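PDB 5CXW: penicillin-binding protein 1A from Mycobacterium tuberculosis, which builds mycobacterial cell wall by polymerising glycan strands and cross-linking their peptides, the second activity belonging to the penicillin-sensitive C-terminal transpeptidase part present here. Local coordinates for residues N281-R286 with I347-M352; T312-T317 with S360-P365; T209-M214 with D305-G310; P39-A44 with D353-G358; P58-A63 with V319-V324. One frame throughout, in Å; residues are numbered along the deposited sequence. Where two conformers were deposited one is given.

Overall arrangement
Contact 4 opens first, on helix 39-53, and closes on helix 343-356 more than three hundred residues later; contacts 1, 3 and 5 all nest inside its loop. Contact 5 pairs strand 60-67 with strand 315-323 and encloses contact 3, which brings helix 211-222 onto strand 303-312. Contact 1 joins the loop 281-286 to helix 343-356 and crosses contacts 3 and 5. Contact 2 starts at the turn after strand 303-312, once contact 3 has closed; it crosses contacts 1, 4 and 5 and brings in the loop 360-365 that follows helix 343-356. Together they illustrate a sheet that combines a local hairpin, 303-312 with 315-323, with the distant strand 60-67 and helices far apart in sequence.

Contact 1. Residues N281-R286 with I347-M352; sequences NLAGGR and IWKATM
The indole of W348 meets L282 at its six-membered ring, where CZ3 of W348 lies 3.6 Å from CD2 of L282 in an oblique approach, the two side chains crossing at about a right angle. One face of the indole carries M352, one helical turn further on, whose CG rides 3.6 Å above the ring plane and is displaced toward the rim. At the pyrrole side, NE1 of W348 is hydrogen-bonded to O of G310 on strand 303-312. The L282 methyl CD2 also rests 3.7 Å from CB of M352, so a single branch touches two residues of helix 343-356. K349 supplies the polar half. Its chain runs extended as far as CE and bends at chi4 (68°), bringing NZ to within 2.9 Å of O of N281. The bond lies in the carbonyl plane, on a lone pair, with a C=O...N angle of 143°. NZ of K349 and N of A283, two donors, stand 3.3 Å apart, each with an oxygen of D353 as acceptor: OD2 in a salt bridge with the ammonium, OD1 for the amide. The shared carboxylate probably offsets their mutual repulsion, so that the loop is joined to the helix by a buried methyl and a charged network side by side.

Contact 2. Residues T312-T317 with S360-P365; sequences TPSLST and SNETFP
E362 reaches S314 through a chain that is extended beyond CG (chi2 -178°), while OG of S314 is turned anti to its own carbonyl carbon (chi1 -69°) to meet it. The hydrogen bond from OG of S314 to OE1 of E362 is short, 2.6 Å, and arrives on the syn side, 31° out of the carboxylate plane. A water adds a second donor to that oxygen, 2.7 Å from OE1 of E362, and also binds OG1 of T312. S314 and T312 belong to the type I turn T312-L315, the tight beta-hairpin connection between strands 303-312 and 315-323. Within it OG1 of T312 accepts from N of S314 at 3.2 Å, an ST turn, which places the threonine hydroxyl between the turn backbone and the water. P313, at the second position of the turn, touches both the acid and an aromatic ring. Its side chain slides past that of E362 in the opposite direction, with CB of P313 3.6 Å from OE1 of E362. CD of P313 also approaches CE1 of F364 obliquely, at 3.5 Å, and CZ of the same ring lies 4.0 Å from CA of T312. Beyond the turn F364 also touches T267, on helix 260-270.

Contact 3. Residues T209-M214 with D305-G310; sequences TRVIDM and DAWMVG
In the helix-on-sheet core of the transpeptidase domain, V211 and M214 from the first turn of helix 211-222 close on W307, in the strand 303-312. The far end of the six-membered ring does the touching. CG2 of V211 comes obliquely to 3.7 Å from CH2 of W307, and CG of M214 lies 3.9 Å from CZ3 of W307, the methionine and the indole crossing at about a right angle. Two residues along the strand V309 also points at the helix, its CG1 resting 4.0 Å from O of M214. A five-stranded antiparallel sheet with helices on both faces is the fold of the penicillin-recognising serine enzymes, and here the contact lies close to the working centre: the W307 side chain is about 8 Å from that of S97, probably the residue that forms the acyl-ester intermediate, and about 7 Å from the bound, ring-opened penicillin V. NE1 of W307 is hydrogen-bonded to O of Q94, and its ring meets that of W320 edge-to-face. The helix start has its own polar brace. R210, at the N-cap position, grips D213 side-on, through NE to OD2 and NH2 to OD1, each 2.9 Å. N of R210 also donates to OD2 of D213, on the anti lone pair, at 3.1 Å, whereas NE comes to that oxygen from above the carboxylate plane, 48° out of it. OD1 of D213 has a further donor in N of A179.

Contact 4. Residues P39-A44 with D353-G358; sequences PQAQRA and DGALKG
A41 and A355 meet methyl to methyl, their CB atoms 3.6 Å apart, and form the tight heart of this contact. The residues are small enough for the two backbones to come exceptionally near: CA of A41 is 4.0 Å from CA of A355. One turn along, A44 lays its CB directly on the backbone of G354, 3.7 Å from the glycine CA, where no side chain stands between them. The solvent side is looser, built from partly exposed Q40 and exposed K357. Q40 extends fully, with CG anti to its backbone N (chi1 180°), and carries its amide across to the other segment. NE2 of Q40 donates to O of G354 at 2.9 Å and to O of K357 at 3.0 Å, both acceptors lying near the amide plane. One NH2 group thus holds a carbonyl of the helix and another of the loop that follows it. Next to it, CB of K357 still touches NE2 of Q40 at 3.8 Å, but the rest of the lysine chain is extended and leads away from the contact. Helices 39-53 and 343-356 touch here and both border the sheet, A41 touching A76 on strand 74-78 and A355 touching L315 on strand 315-323.

Contact 5. Residues P58-A63 with V319-V324; sequences PDMRAA and VWVGTV
A63 and W320 share one face of the paired strands: CB of A63 lies 4.1 Å from CE3 of W320, and N of A63 stands at the edge of the indole, near its plane. CG of W320 is anti to the backbone N (chi1 166°), and N of G322 lies 3.5 Å above the ring plane of W320, displaced toward the rim; the glycine leaves that place to the indole. On the other face A62 and V321 stand together. CG of M60 reaches CG1 of V321 at 3.9 Å. Helix 39-53 covers A62, whereas V211 of helix 211-222 meets A63 and W320, so the sheet is sandwiched between helices. The strands run antiparallel at 156°, and hydrogen-bonded pairs form at R61 with G322 and at A63 with W320. Among these bonds N of R61 reaches O of G322 at 2.8 Å. Outward, N of V324 donates to O of D59, again at 2.8 Å, adding one further bond beyond the strand ends. R61 then folds back: its NH1 donates to O of P58, 2.8 Å, and to O of M60, 2.9 Å. Both acceptors lie in the guanidinium plane, though NH1 stands well above the carbonyl plane of M60, and CB of V324 sits 3.6 Å above the guanidinium. That group is thus hydrogen-bonded to its own segment and meets V324 across the pair by packing; two neutral carbonyls probably help to offset its charge.

Contact 1. Residues N281-R286 with I347-M352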
# COMPACT_ATOMS: atom_id res chain seq x y z
N ASN A 281 10.62 12.44 -4.94
CA ASN A 281 9.64 13.56 -4.66
C ASN A 281 8.79 13.75 -5.92
O ASN A 281 9.31 13.70 -7.05
CB ASN A 281 10.38 14.91 -4.48
CG ASN A 281 11.61 14.86 -3.57
OD1 ASN A 281 11.55 15.40 -2.37
ND2 ASN A 281 12.78 14.31 -4.11
N LEU A 282 7.49 14.02 -5.72
CA LEU A 282 6.58 14.24 -6.83
C LEU A 282 6.93 15.56 -7.51
O LEU A 282 7.58 16.48 -6.92
CB LEU A 282 5.13 14.27 -6.32
CG LEU A 282 4.65 12.94 -5.70
CD1 LEU A 282 3.18 12.99 -5.35
CD2 LEU A 282 4.94 11.77 -6.65
N ALA A 283 6.52 15.67 -8.77
CA ALA A 283 6.82 16.84 -9.56
C ALA A 283 6.20 18.15 -9.03
O ALA A 283 5.15 18.15 -8.39
CB ALA A 283 6.41 16.60 -10.99
N GLY A 284 6.87 19.27 -9.31
CA GLY A 284 6.31 20.59 -9.08
C GLY A 284 6.17 20.95 -7.61
O GLY A 284 5.29 21.73 -7.24
N GLY A 285 7.04 20.36 -6.78
CA GLY A 285 7.02 20.58 -5.34
C GLY A 285 5.86 19.98 -4.60
O GLY A 285 5.52 20.38 -3.48
N ARG A 286 5.19 19.03 -5.21
CA ARG A 286 4.03 18.46 -4.57
C ARG A 286 4.44 17.57 -3.40
O ARG A 286 5.18 16.62 -3.60
CB ARG A 286 3.23 17.67 -5.61
CG ARG A 286 1.89 17.21 -5.11
CD ARG A 286 1.18 16.34 -6.12
NE ARG A 286 0.91 17.01 -7.39
CZ ARG A 286 -0.18 17.74 -7.66
NH1 ARG A 286 -1.14 17.92 -6.77
NH2 ARG A 286 -0.34 18.22 -8.86
N ILE A 347 7.75 3.94 -10.94
CA ILE A 347 6.40 3.77 -11.40
C ILE A 347 5.42 4.60 -10.56
O ILE A 347 4.51 5.23 -11.09
CB ILE A 347 6.03 2.26 -11.42
CG1 ILE A 347 6.88 1.48 -12.44
CG2 ILE A 347 4.53 2.06 -11.61
CD1 ILE A 347 6.85 -0.06 -12.29
N TRP A 348 5.57 4.53 -9.26
CA TRP A 348 4.71 5.25 -8.29
C TRP A 348 4.76 6.77 -8.61
O TRP A 348 3.73 7.44 -8.75
CB TRP A 348 5.20 4.99 -6.87
CG TRP A 348 4.44 5.82 -5.86
CD1 TRP A 348 3.20 5.57 -5.34
CD2 TRP A 348 4.87 7.06 -5.26
NE1 TRP A 348 2.84 6.59 -4.46
CE2 TRP A 348 3.85 7.50 -4.38
CE3 TRP A 348 6.05 7.81 -5.34
CZ2 TRP A 348 3.96 8.69 -3.60
CZ3 TRP A 348 6.14 9.02 -4.58
CH2 TRP A 348 5.10 9.44 -3.75
N LYS A 349 5.97 7.31 -8.70
CA LYS A 349 6.15 8.74 -8.96
C LYS A 349 5.49 9.15 -10.28
O LYS A 349 4.80 10.19 -10.39
CB LYS A 349 7.64 9.13 -8.96
CG LYS A 349 7.88 10.53 -9.57
CD LYS A 349 9.27 11.05 -9.31
CE LYS A 349 9.55 12.23 -10.23
NZ LYS A 349 8.72 13.43 -9.88
N ALA A 350 5.75 8.37 -11.32
CA ALA A 350 5.22 8.67 -12.65
C ALA A 350 3.71 8.56 -12.68
O ALA A 350 3.03 9.42 -13.28
CB ALA A 350 5.83 7.75 -13.67
N THR A 351 3.18 7.56 -11.99
CA THR A 351 1.73 7.40 -11.94
C THR A 351 1.11 8.57 -11.19
O THR A 351 0.09 9.16 -11.63
CB THR A 351 1.39 6.08 -11.23
OG1 THR A 351 1.91 4.95 -12.00
CG2 THR A 351 -0.16 5.93 -11.12
N MET A 352 1.71 8.91 -10.04
CA MET A 352 1.17 10.00 -9.21
C MET A 352 1.23 11.35 -9.95
O MET A 352 0.23 12.06 -10.03
CB MET A 352 1.86 10.08 -7.86
CG MET A 352 1.46 8.91 -6.93
SD MET A 352 -0.21 9.06 -6.27
CE MET A 352 0.03 10.16 -4.87

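Contact 2. Residues T312-T317 with S360-P365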
# COMPACT_ATOMS: atom_id res chain seq x y z
N THR A 312 -1.11 11.53 -1.58
CA THR A 312 -1.46 12.86 -1.23
C THR A 312 -2.85 12.78 -0.63
O THR A 312 -3.45 11.73 -0.61
CB THR A 312 -1.45 13.76 -2.48
OG1 THR A 312 -2.61 13.48 -3.24
CG2 THR A 312 -0.23 13.57 -3.25
N PRO A 313 -3.41 13.89 -0.16
CA PRO A 313 -4.77 13.78 0.38
C PRO A 313 -5.83 13.35 -0.65
O PRO A 313 -6.94 12.91 -0.28
CB PRO A 313 -5.04 15.21 0.91
CG PRO A 313 -3.66 15.74 1.19
CD PRO A 313 -2.80 15.21 0.12
N SER A 314 -5.51 13.44 -1.93
CA SER A 314 -6.45 13.18 -3.02
C SER A 314 -6.17 11.90 -3.82
O SER A 314 -6.95 11.56 -4.68
CB SER A 314 -6.52 14.41 -3.92
OG SER A 314 -7.15 15.49 -3.22
N LEU A 315 -5.08 11.18 -3.53
CA LEU A 315 -4.76 9.96 -4.26
C LEU A 315 -3.76 9.12 -3.51
O LEU A 315 -2.74 9.61 -3.06
CB LEU A 315 -4.27 10.23 -5.68
CG LEU A 315 -4.39 9.03 -6.62
CD1 LEU A 315 -5.85 8.68 -6.91
CD2 LEU A 315 -3.70 9.43 -7.91
N SER A 316 -4.11 7.84 -3.34
CA SER A 316 -3.21 6.87 -2.71
C SER A 316 -2.88 5.79 -3.68
O SER A 316 -3.78 5.14 -4.23
CB SER A 316 -3.90 6.22 -1.49
OG SER A 316 -3.04 5.19 -0.96
N THR A 317 -1.59 5.60 -3.93
CA THR A 317 -1.15 4.65 -4.94
C THR A 317 -0.14 3.64 -4.34
O THR A 317 0.84 4.02 -3.68
CB THR A 317 -0.51 5.36 -6.16
OG1 THR A 317 -1.48 6.24 -6.76
CG2 THR A 317 -0.07 4.32 -7.22
N SER A 360 -3.89 21.49 -8.21
CA SER A 360 -3.04 22.27 -7.33
C SER A 360 -2.42 21.38 -6.25
O SER A 360 -2.94 20.31 -5.91
CB SER A 360 -3.82 23.41 -6.66
OG SER A 360 -4.90 22.93 -5.90
N ASN A 361 -1.29 21.83 -5.74
CA ASN A 361 -0.57 21.07 -4.70
C ASN A 361 -1.26 21.21 -3.36
O ASN A 361 -1.44 22.33 -2.87
CB ASN A 361 0.88 21.55 -4.55
CG ASN A 361 1.72 21.20 -5.76
OD1 ASN A 361 1.35 20.37 -6.60
ND2 ASN A 361 2.90 21.81 -5.84
N GLU A 362 -1.58 20.07 -2.74
CA GLU A 362 -2.14 20.07 -1.39
C GLU A 362 -1.08 19.89 -0.31
O GLU A 362 -0.05 19.28 -0.52
CB GLU A 362 -3.12 18.93 -1.24
CG GLU A 362 -4.30 19.09 -2.13
CD GLU A 362 -5.31 17.98 -1.93
OE1 GLU A 362 -5.06 16.83 -2.36
OE2 GLU A 362 -6.36 18.27 -1.32
N THR A 363 -1.36 20.45 0.87
CA THR A 363 -0.48 20.26 2.03
C THR A 363 -1.22 19.36 3.00
O THR A 363 -2.46 19.26 2.97
CB THR A 363 -0.14 21.57 2.71
OG1 THR A 363 -1.34 22.26 2.97
CG2 THR A 363 0.63 22.46 1.76
N PHE A 364 -0.45 18.67 3.81
CA PHE A 364 -1.05 17.74 4.76
C PHE A 364 -1.52 18.45 6.03
O PHE A 364 -1.00 19.50 6.40
CB PHE A 364 -0.02 16.66 5.07
CG PHE A 364 0.23 15.74 3.95
CD1 PHE A 364 -0.75 14.87 3.57
CD2 PHE A 364 1.46 15.68 3.33
CE1 PHE A 364 -0.53 13.94 2.53
CE2 PHE A 364 1.70 14.78 2.29
CZ PHE A 364 0.71 13.87 1.92
N PRO A 365 -2.50 17.85 6.72
CA PRO A 365 -3.01 18.47 7.94
C PRO A 365 -1.94 18.54 9.01
O PRO A 365 -1.17 17.62 9.18
CB PRO A 365 -4.20 17.56 8.36
CG PRO A 365 -4.43 16.67 7.23
CD PRO A 365 -3.24 16.62 6.36
O HOH W 1 -3.40 15.92 -4.30

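Contact 3. Residues T209-M214 with D305-G310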
# COMPACT_ATOMS: atom_id res chain seq x y z
N THR A 209 -0.57 -9.86 1.50
CA THR A 209 -1.53 -8.80 1.37
C THR A 209 -1.63 -8.45 -0.12
O THR A 209 -0.71 -8.71 -0.91
CB THR A 209 -0.96 -7.58 2.14
OG1 THR A 209 -0.82 -7.95 3.51
CG2 THR A 209 -1.83 -6.29 2.09
N ARG A 210 -2.74 -7.84 -0.53
CA ARG A 210 -2.86 -7.47 -1.97
C ARG A 210 -2.46 -6.01 -2.15
O ARG A 210 -2.59 -5.18 -1.24
CB ARG A 210 -4.30 -7.62 -2.42
CG ARG A 210 -4.91 -9.01 -2.21
CD ARG A 210 -6.41 -9.04 -2.56
NE ARG A 210 -7.16 -8.30 -1.53
CZ ARG A 210 -8.45 -7.97 -1.59
NH1 ARG A 210 -9.20 -8.35 -2.60
NH2 ARG A 210 -9.00 -7.32 -0.56
N VAL A 211 -2.05 -5.69 -3.37
CA VAL A 211 -1.71 -4.33 -3.74
C VAL A 211 -2.93 -3.43 -3.49
O VAL A 211 -2.80 -2.31 -2.97
CB VAL A 211 -1.27 -4.28 -5.21
CG1 VAL A 211 -1.05 -2.86 -5.71
CG2 VAL A 211 0.02 -5.05 -5.46
N ILE A 212 -4.15 -3.90 -3.86
CA ILE A 212 -5.33 -3.09 -3.57
C ILE A 212 -5.54 -2.80 -2.09
O ILE A 212 -5.91 -1.68 -1.74
CB ILE A 212 -6.64 -3.62 -4.24
CG1 ILE A 212 -7.82 -2.68 -3.98
CG2 ILE A 212 -6.96 -5.07 -3.81
CD1 ILE A 212 -8.87 -2.80 -5.09
N ASP A 213 -5.23 -3.77 -1.22
CA ASP A 213 -5.35 -3.58 0.23
C ASP A 213 -4.40 -2.47 0.68
O ASP A 213 -4.76 -1.64 1.47
CB ASP A 213 -4.94 -4.85 1.01
CG ASP A 213 -5.95 -6.00 0.85
OD1 ASP A 213 -7.16 -5.76 1.07
OD2 ASP A 213 -5.51 -7.16 0.61
N MET A 214 -3.18 -2.48 0.17
CA MET A 214 -2.19 -1.47 0.59
C MET A 214 -2.62 -0.04 0.13
O MET A 214 -2.55 0.91 0.91
CB MET A 214 -0.79 -1.80 0.06
CG MET A 214 -0.16 -3.03 0.69
SD MET A 214 0.08 -2.88 2.47
CE MET A 214 1.43 -1.74 2.50
N ASP A 305 10.43 -9.12 -3.72
CA ASP A 305 9.34 -8.20 -4.01
C ASP A 305 9.80 -6.80 -3.66
O ASP A 305 10.53 -6.59 -2.70
CB ASP A 305 8.08 -8.43 -3.17
CG ASP A 305 7.63 -9.86 -3.10
OD1 ASP A 305 8.14 -10.60 -2.26
OD2 ASP A 305 6.75 -10.23 -3.93
N ALA A 306 9.38 -5.84 -4.45
CA ALA A 306 9.75 -4.46 -4.25
C ALA A 306 8.53 -3.60 -4.31
O ALA A 306 7.72 -3.75 -5.21
CB ALA A 306 10.78 -4.06 -5.28
N TRP A 307 8.36 -2.70 -3.35
CA TRP A 307 7.18 -1.90 -3.21
C TRP A 307 7.43 -0.39 -3.03
O TRP A 307 8.40 0.01 -2.35
CB TRP A 307 6.44 -2.29 -1.93
CG TRP A 307 5.80 -3.63 -1.89
CD1 TRP A 307 6.41 -4.85 -1.69
CD2 TRP A 307 4.41 -3.90 -2.11
NE1 TRP A 307 5.45 -5.87 -1.74
CE2 TRP A 307 4.22 -5.30 -1.94
CE3 TRP A 307 3.29 -3.08 -2.36
CZ2 TRP A 307 2.98 -5.89 -2.04
CZ3 TRP A 307 2.02 -3.67 -2.45
CH2 TRP A 307 1.88 -5.08 -2.30
N MET A 308 6.52 0.42 -3.53
CA MET A 308 6.40 1.80 -3.10
C MET A 308 4.93 2.09 -2.96
O MET A 308 4.14 1.90 -3.93
CB MET A 308 7.02 2.79 -4.09
CG MET A 308 6.87 4.27 -3.74
SD MET A 308 7.47 4.63 -2.07
CE MET A 308 8.61 6.01 -2.34
N VAL A 309 4.53 2.55 -1.76
CA VAL A 309 3.15 2.95 -1.48
C VAL A 309 3.13 4.35 -0.92
O VAL A 309 3.86 4.68 -0.03
CB VAL A 309 2.48 1.95 -0.51
CG1 VAL A 309 0.98 2.20 -0.47
CG2 VAL A 309 2.75 0.54 -0.89
N GLY A 310 2.34 5.25 -1.50
CA GLY A 310 2.29 6.58 -0.97
C GLY A 310 1.16 7.40 -1.57
O GLY A 310 0.53 7.00 -2.56

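Contact 4. Residues P39-A44 with D353-G358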
# COMPACT_ATOMS: atom_id res chain seq x y z
N PRO A 39 -9.50 8.20 -16.51
CA PRO A 39 -8.61 7.89 -17.64
C PRO A 39 -7.23 8.47 -17.55
O PRO A 39 -6.26 7.82 -17.96
CB PRO A 39 -9.36 8.52 -18.83
CG PRO A 39 -10.79 8.31 -18.44
CD PRO A 39 -10.85 8.57 -16.97
N GLN A 40 -7.13 9.67 -17.01
CA GLN A 40 -5.85 10.33 -16.88
C GLN A 40 -4.96 9.53 -15.93
O GLN A 40 -3.73 9.38 -16.20
CB GLN A 40 -5.98 11.78 -16.40
CG GLN A 40 -4.69 12.55 -16.22
CD GLN A 40 -4.88 13.99 -15.82
OE1 GLN A 40 -5.78 14.68 -16.32
NE2 GLN A 40 -4.00 14.50 -15.00
N ALA A 41 -5.53 9.04 -14.82
CA ALA A 41 -4.75 8.22 -13.85
C ALA A 41 -4.39 6.88 -14.45
O ALA A 41 -3.24 6.40 -14.36
CB ALA A 41 -5.49 8.06 -12.54
N GLN A 42 -5.36 6.28 -15.10
CA GLN A 42 -5.14 4.96 -15.75
C GLN A 42 -4.09 5.01 -16.80
O GLN A 42 -3.23 4.14 -16.83
CB GLN A 42 -6.44 4.40 -16.31
CG GLN A 42 -6.38 2.96 -16.79
CD GLN A 42 -6.13 1.97 -15.68
OE1 GLN A 42 -6.50 2.19 -14.54
NE2 GLN A 42 -5.51 0.84 -16.03
N ARG A 43 -4.14 6.00 -17.69
CA ARG A 43 -3.12 6.17 -18.72
C ARG A 43 -1.72 6.38 -18.11
O ARG A 43 -0.71 5.82 -18.61
CB ARG A 43 -3.49 7.32 -19.69
CG ARG A 43 -4.69 6.99 -20.64
CD ARG A 43 -4.97 8.04 -21.75
NE ARG A 43 -4.24 9.21 -21.35
CZ ARG A 43 -4.72 10.30 -20.72
NH1 ARG A 43 -3.80 11.22 -20.28
NH2 ARG A 43 -6.09 10.51 -20.58
N ALA A 44 -1.65 7.15 -17.03
CA ALA A 44 -0.35 7.43 -16.36
C ALA A 44 0.21 6.14 -15.78
O ALA A 44 1.44 5.86 -15.93
CB ALA A 44 -0.50 8.48 -15.26
N ASP A 353 2.39 11.64 -10.50
CA ASP A 353 2.62 12.91 -11.23
C ASP A 353 1.60 13.02 -12.39
O ASP A 353 0.94 14.05 -12.59
CB ASP A 353 4.06 12.97 -11.79
CG ASP A 353 5.12 13.28 -10.73
OD1 ASP A 353 4.75 13.82 -9.65
OD2 ASP A 353 6.31 13.09 -11.04
N GLY A 354 1.47 11.94 -13.16
CA GLY A 354 0.52 11.92 -14.24
C GLY A 354 -0.94 12.05 -13.84
O GLY A 354 -1.72 12.75 -14.50
N ALA A 355 -1.33 11.32 -12.79
CA ALA A 355 -2.71 11.30 -12.36
C ALA A 355 -3.12 12.63 -11.78
O ALA A 355 -4.28 13.02 -11.94
CB ALA A 355 -2.91 10.20 -11.32
N LEU A 356 -2.19 13.34 -11.15
CA LEU A 356 -2.48 14.59 -10.45
C LEU A 356 -2.11 15.86 -11.26
O LEU A 356 -2.39 16.98 -10.82
CB LEU A 356 -1.70 14.62 -9.15
CG LEU A 356 -2.10 13.50 -8.19
CD1 LEU A 356 -1.29 13.61 -6.92
CD2 LEU A 356 -3.58 13.64 -7.87
N LYS A 357 -1.52 15.65 -12.44
CA LYS A 357 -1.16 16.75 -13.33
C LYS A 357 -2.38 17.65 -13.56
O LYS A 357 -3.46 17.19 -13.84
CB LYS A 357 -0.64 16.23 -14.66
CG LYS A 357 -0.08 17.35 -15.51
CD LYS A 357 0.52 16.79 -16.77
CE LYS A 357 1.21 17.90 -17.50
NZ LYS A 357 1.78 17.39 -18.78
N GLY A 358 -2.16 18.95 -13.40
CA GLY A 358 -3.20 19.95 -13.59
C GLY A 358 -4.00 20.23 -12.34
O GLY A 358 -4.90 21.07 -12.40

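Contact 5. Residues P58-A63 with V319-V324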
# COMPACT_ATOMS: atom_id res chain seq x y z
N PRO A 58 11.61 -10.63 -19.21
CA PRO A 58 10.19 -10.80 -19.55
C PRO A 58 9.31 -11.47 -18.48
O PRO A 58 8.13 -11.35 -18.56
CB PRO A 58 10.23 -11.61 -20.84
CG PRO A 58 11.58 -12.24 -20.89
CD PRO A 58 12.50 -11.32 -20.16
N ASP A 59 9.91 -12.11 -17.47
CA ASP A 59 9.21 -12.64 -16.30
C ASP A 59 8.87 -11.58 -15.23
O ASP A 59 8.11 -11.85 -14.29
CB ASP A 59 10.08 -13.74 -15.63
CG ASP A 59 10.28 -14.98 -16.50
OD1 ASP A 59 9.47 -15.22 -17.41
OD2 ASP A 59 11.28 -15.71 -16.28
N MET A 60 9.41 -10.38 -15.36
CA MET A 60 9.09 -9.31 -14.41
C MET A 60 7.64 -8.90 -14.56
O MET A 60 7.08 -8.85 -15.68
CB MET A 60 9.98 -8.10 -14.66
CG MET A 60 9.91 -7.09 -13.55
SD MET A 60 11.17 -5.84 -13.64
CE MET A 60 12.67 -6.84 -13.51
N ARG A 61 7.01 -8.60 -13.42
CA ARG A 61 5.62 -8.17 -13.38
C ARG A 61 5.49 -6.95 -12.50
O ARG A 61 6.34 -6.71 -11.61
CB ARG A 61 4.73 -9.29 -12.86
CG ARG A 61 4.72 -10.56 -13.75
CD ARG A 61 3.87 -10.31 -14.97
NE ARG A 61 3.81 -11.52 -15.80
CZ ARG A 61 4.73 -11.92 -16.65
NH1 ARG A 61 5.89 -11.23 -16.83
NH2 ARG A 61 4.53 -13.05 -17.33
N ALA A 62 4.44 -6.18 -12.73
CA ALA A 62 4.10 -5.05 -11.84
C ALA A 62 2.61 -5.00 -11.57
O ALA A 62 1.80 -5.54 -12.35
CB ALA A 62 4.57 -3.72 -12.43
N ALA A 63 2.22 -4.36 -10.48
CA ALA A 63 0.84 -4.04 -10.22
C ALA A 63 0.74 -2.65 -9.61
O ALA A 63 1.62 -2.28 -8.79
CB ALA A 63 0.23 -5.07 -9.30
N VAL A 319 2.35 0.37 -5.47
CA VAL A 319 3.04 -0.29 -6.57
C VAL A 319 3.87 -1.42 -6.01
O VAL A 319 4.67 -1.24 -5.09
CB VAL A 319 4.01 0.64 -7.29
CG1 VAL A 319 4.72 -0.07 -8.43
CG2 VAL A 319 3.28 1.93 -7.80
N TRP A 320 3.73 -2.56 -6.69
CA TRP A 320 4.54 -3.77 -6.48
C TRP A 320 5.24 -4.11 -7.79
O TRP A 320 4.67 -3.97 -8.86
CB TRP A 320 3.64 -4.91 -6.03
CG TRP A 320 4.28 -6.29 -6.10
CD1 TRP A 320 5.01 -6.90 -5.10
CD2 TRP A 320 4.23 -7.23 -7.18
NE1 TRP A 320 5.39 -8.16 -5.51
CE2 TRP A 320 4.95 -8.37 -6.79
CE3 TRP A 320 3.64 -7.22 -8.45
CZ2 TRP A 320 5.05 -9.52 -7.60
CZ3 TRP A 320 3.76 -8.32 -9.25
CH2 TRP A 320 4.47 -9.48 -8.82
N VAL A 321 6.50 -4.52 -7.66
CA VAL A 321 7.23 -5.16 -8.73
C VAL A 321 7.75 -6.49 -8.21
O VAL A 321 8.26 -6.60 -7.09
CB VAL A 321 8.38 -4.27 -9.24
CG1 VAL A 321 9.17 -5.00 -10.33
CG2 VAL A 321 7.85 -2.94 -9.76
N GLY A 322 7.67 -7.53 -9.04
CA GLY A 322 8.21 -8.86 -8.69
C GLY A 322 8.32 -9.69 -9.95
O GLY A 322 8.38 -9.13 -11.06
N THR A 323 8.32 -11.00 -9.80
CA THR A 323 8.36 -11.87 -10.95
C THR A 323 7.15 -12.76 -11.02
O THR A 323 6.47 -13.00 -10.01
CB THR A 323 9.63 -12.75 -11.03
OG1 THR A 323 9.60 -13.82 -10.07
CG2 THR A 323 10.89 -11.89 -10.84
N VAL A 324 6.90 -13.31 -12.21
CA VAL A 324 5.64 -14.00 -12.41
C VAL A 324 5.45 -15.25 -11.51
O VAL A 324 4.35 -15.49 -11.06
CB VAL A 324 5.43 -14.38 -13.89
CG1 VAL A 324 6.58 -15.21 -14.41
CG2 VAL A 324 4.09 -15.05 -14.07